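Local coordinates for protein SAHS4 (Ramazzottius varieornatus, PDB 5Z4G) that probably acts as a secreted molecular shield in desiccation, and binds zinc ions, at residues Thr61-Trp66 against Val76-Pro81. Numbering follows the deposited sequence. Where two conformers were deposited one is given.
Sequences TLLKYW and VQTSFP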
# COMPACT_ATOMS: atom_id res chain seq x y z
N THR A 61 1.54 -8.48 -7.13
CA THR A 61 0.57 -7.78 -6.30
C THR A 61 -0.31 -6.95 -7.22
O THR A 61 0.20 -6.21 -8.08
CB THR A 61 1.27 -6.82 -5.31
OG1 THR A 61 2.18 -7.55 -4.48
CG2 THR A 61 0.28 -6.07 -4.42
N LEU A 62 -1.62 -7.06 -7.02
CA LEU A 62 -2.58 -6.17 -7.65
C LEU A 62 -3.14 -5.23 -6.59
O LEU A 62 -3.53 -5.66 -5.51
CB LEU A 62 -3.70 -6.95 -8.33
CG LEU A 62 -3.28 -7.99 -9.38
CD1 LEU A 62 -4.51 -8.63 -10.00
CD2 LEU A 62 -2.37 -7.39 -10.45
N LEU A 63 -3.16 -3.95 -6.91
CA LEU A 63 -3.67 -2.95 -5.99
C LEU A 63 -4.75 -2.14 -6.70
O LEU A 63 -4.56 -1.70 -7.83
CB LEU A 63 -2.49 -2.07 -5.58
CG LEU A 63 -2.67 -0.82 -4.76
CD1 LEU A 63 -3.31 -1.15 -3.43
CD2 LEU A 63 -1.27 -0.25 -4.57
N LYS A 64 -5.89 -1.95 -6.04
CA LYS A 64 -6.97 -1.16 -6.64
C LYS A 64 -7.50 -0.15 -5.64
O LYS A 64 -7.84 -0.51 -4.52
CB LYS A 64 -8.10 -2.06 -7.16
CG LYS A 64 -9.15 -1.32 -7.99
CD LYS A 64 -10.00 -2.25 -8.82
CE LYS A 64 -11.26 -2.69 -8.09
NZ LYS A 64 -12.35 -2.97 -9.06
N TYR A 65 -7.56 1.12 -6.06
CA TYR A 65 -8.19 2.20 -5.28
C TYR A 65 -9.31 2.77 -6.10
O TYR A 65 -9.13 3.04 -7.29
CB TYR A 65 -7.17 3.32 -4.99
CG TYR A 65 -6.15 2.99 -3.94
CD1 TYR A 65 -6.46 3.08 -2.59
CD2 TYR A 65 -4.84 2.63 -4.30
CE1 TYR A 65 -5.52 2.80 -1.60
CE2 TYR A 65 -3.89 2.34 -3.32
CZ TYR A 65 -4.24 2.42 -1.98
OH TYR A 65 -3.31 2.11 -1.02
N TRP A 66 -10.48 2.98 -5.49
CA TRP A 66 -11.61 3.59 -6.20
C TRP A 66 -12.52 4.37 -5.27
O TRP A 66 -12.49 4.19 -4.05
CB TRP A 66 -12.37 2.56 -7.05
CG TRP A 66 -13.27 1.59 -6.33
CD1 TRP A 66 -14.64 1.66 -6.23
CD2 TRP A 66 -12.89 0.36 -5.71
NE1 TRP A 66 -15.12 0.57 -5.54
CE2 TRP A 66 -14.08 -0.25 -5.22
CE3 TRP A 66 -11.66 -0.28 -5.48
CZ2 TRP A 66 -14.07 -1.47 -4.52
CZ3 TRP A 66 -11.65 -1.50 -4.78
CH2 TRP A 66 -12.85 -2.08 -4.32
N VAL A 76 -10.30 0.19 -1.20
CA VAL A 76 -9.02 -0.39 -1.58
C VAL A 76 -9.16 -1.91 -1.58
O VAL A 76 -9.83 -2.48 -0.72
CB VAL A 76 -7.84 0.08 -0.67
CG1 VAL A 76 -8.11 -0.21 0.81
CG2 VAL A 76 -6.50 -0.52 -1.12
N GLN A 77 -8.51 -2.53 -2.56
CA GLN A 77 -8.45 -3.97 -2.65
C GLN A 77 -7.05 -4.34 -3.09
O GLN A 77 -6.52 -3.76 -4.05
CB GLN A 77 -9.49 -4.48 -3.65
CG GLN A 77 -9.53 -5.99 -3.82
CD GLN A 77 -10.41 -6.39 -4.97
OE1 GLN A 77 -10.06 -6.20 -6.14
NE2 GLN A 77 -11.57 -6.94 -4.66
N THR A 78 -6.43 -5.27 -2.36
CA THR A 78 -5.17 -5.85 -2.78
C THR A 78 -5.34 -7.35 -2.92
O THR A 78 -6.08 -7.98 -2.15
CB THR A 78 -3.99 -5.57 -1.82
OG1 THR A 78 -4.28 -6.11 -0.53
CG2 THR A 78 -3.72 -4.10 -1.70
N SER A 79 -4.68 -7.91 -3.92
CA SER A 79 -4.67 -9.35 -4.10
C SER A 79 -3.30 -9.79 -4.57
O SER A 79 -2.55 -9.02 -5.17
CB SER A 79 -5.76 -9.81 -5.07
OG SER A 79 -5.62 -9.21 -6.33
N PHE A 80 -2.98 -11.04 -4.25
CA PHE A 80 -1.75 -11.66 -4.66
C PHE A 80 -2.18 -12.91 -5.44
O PHE A 80 -2.28 -13.99 -4.86
CB PHE A 80 -0.89 -12.00 -3.43
CG PHE A 80 -0.38 -10.80 -2.67
CD1 PHE A 80 -1.21 -10.10 -1.78
CD2 PHE A 80 0.93 -10.36 -2.83
CE1 PHE A 80 -0.74 -9.00 -1.08
CE2 PHE A 80 1.41 -9.26 -2.12
CZ PHE A 80 0.57 -8.58 -1.25
N PRO A 81 -2.45 -12.75 -6.77
CA PRO A 81 -2.97 -13.85 -7.61
C PRO A 81 -2.16 -15.14 -7.47
O PRO A 81 -0.94 -15.12 -7.64
CB PRO A 81 -2.84 -13.29 -9.04
CG PRO A 81 -2.88 -11.82 -8.88
CD PRO A 81 -2.21 -11.53 -7.57
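Val76 lies opposite Tyr65 in a non-hydrogen-bonded pair and sends CG2 over one face of the phenol ring, 3.9 Å from the Tyr65 ring centroid and 29° off its normal, which meets the geometry of a CH-pi contact. Together with Leu62 and Gln77, Val76 buries the most surface where strand 62-66 runs antiparallel to strand 76-79, their axes 171° apart. With CG2 anti to the backbone N, beside the carbonyl carbon, the Val76 methyl lies alongside the ring of its cross-strand partner. The same methyl touches Leu63 CD1, which also lies beside Thr78 CG2 in the modelled conformer. Trp24 and Tyr134 meet the Tyr65 ring edge-to-face, while its hydroxyl bonds to a tetraethylene glycol molecule, probably from the crystallisation liquor; an alanine at Tyr65 would probably leave the Val76 methyl without its aromatic cover and open a gap beside both neighbouring rings.

On the other face of the sheet, Leu62 pairs with Ser79, its CB 3.6 Å from Ser79 OG, and its CD1 reaches Pro81 CG at 3.8 Å. Gln77 sets CB in the plane of the Trp66 indole, at the edge carrying CZ3, 3.9 Å away; its amide is turned well out of the ring plane and bonds through NE2 to Glu88. Trp66 in turn stacks on His75, a zinc ligand, so the hairpin packing continues into the metal site. Two reciprocal backbone pairs fix the register: Leu62 N to Ser79 O is nearly straight at 174°, and Lys64 N to Gln77 O spans 2.8 Å, each matched by a return bond. With strands 26-30 and 86-91 flanking it, this antiparallel hairpin belongs to the ten-stranded, up-and-down beta-barrel characteristic of fatty-acid-binding proteins, the family this protein resembles.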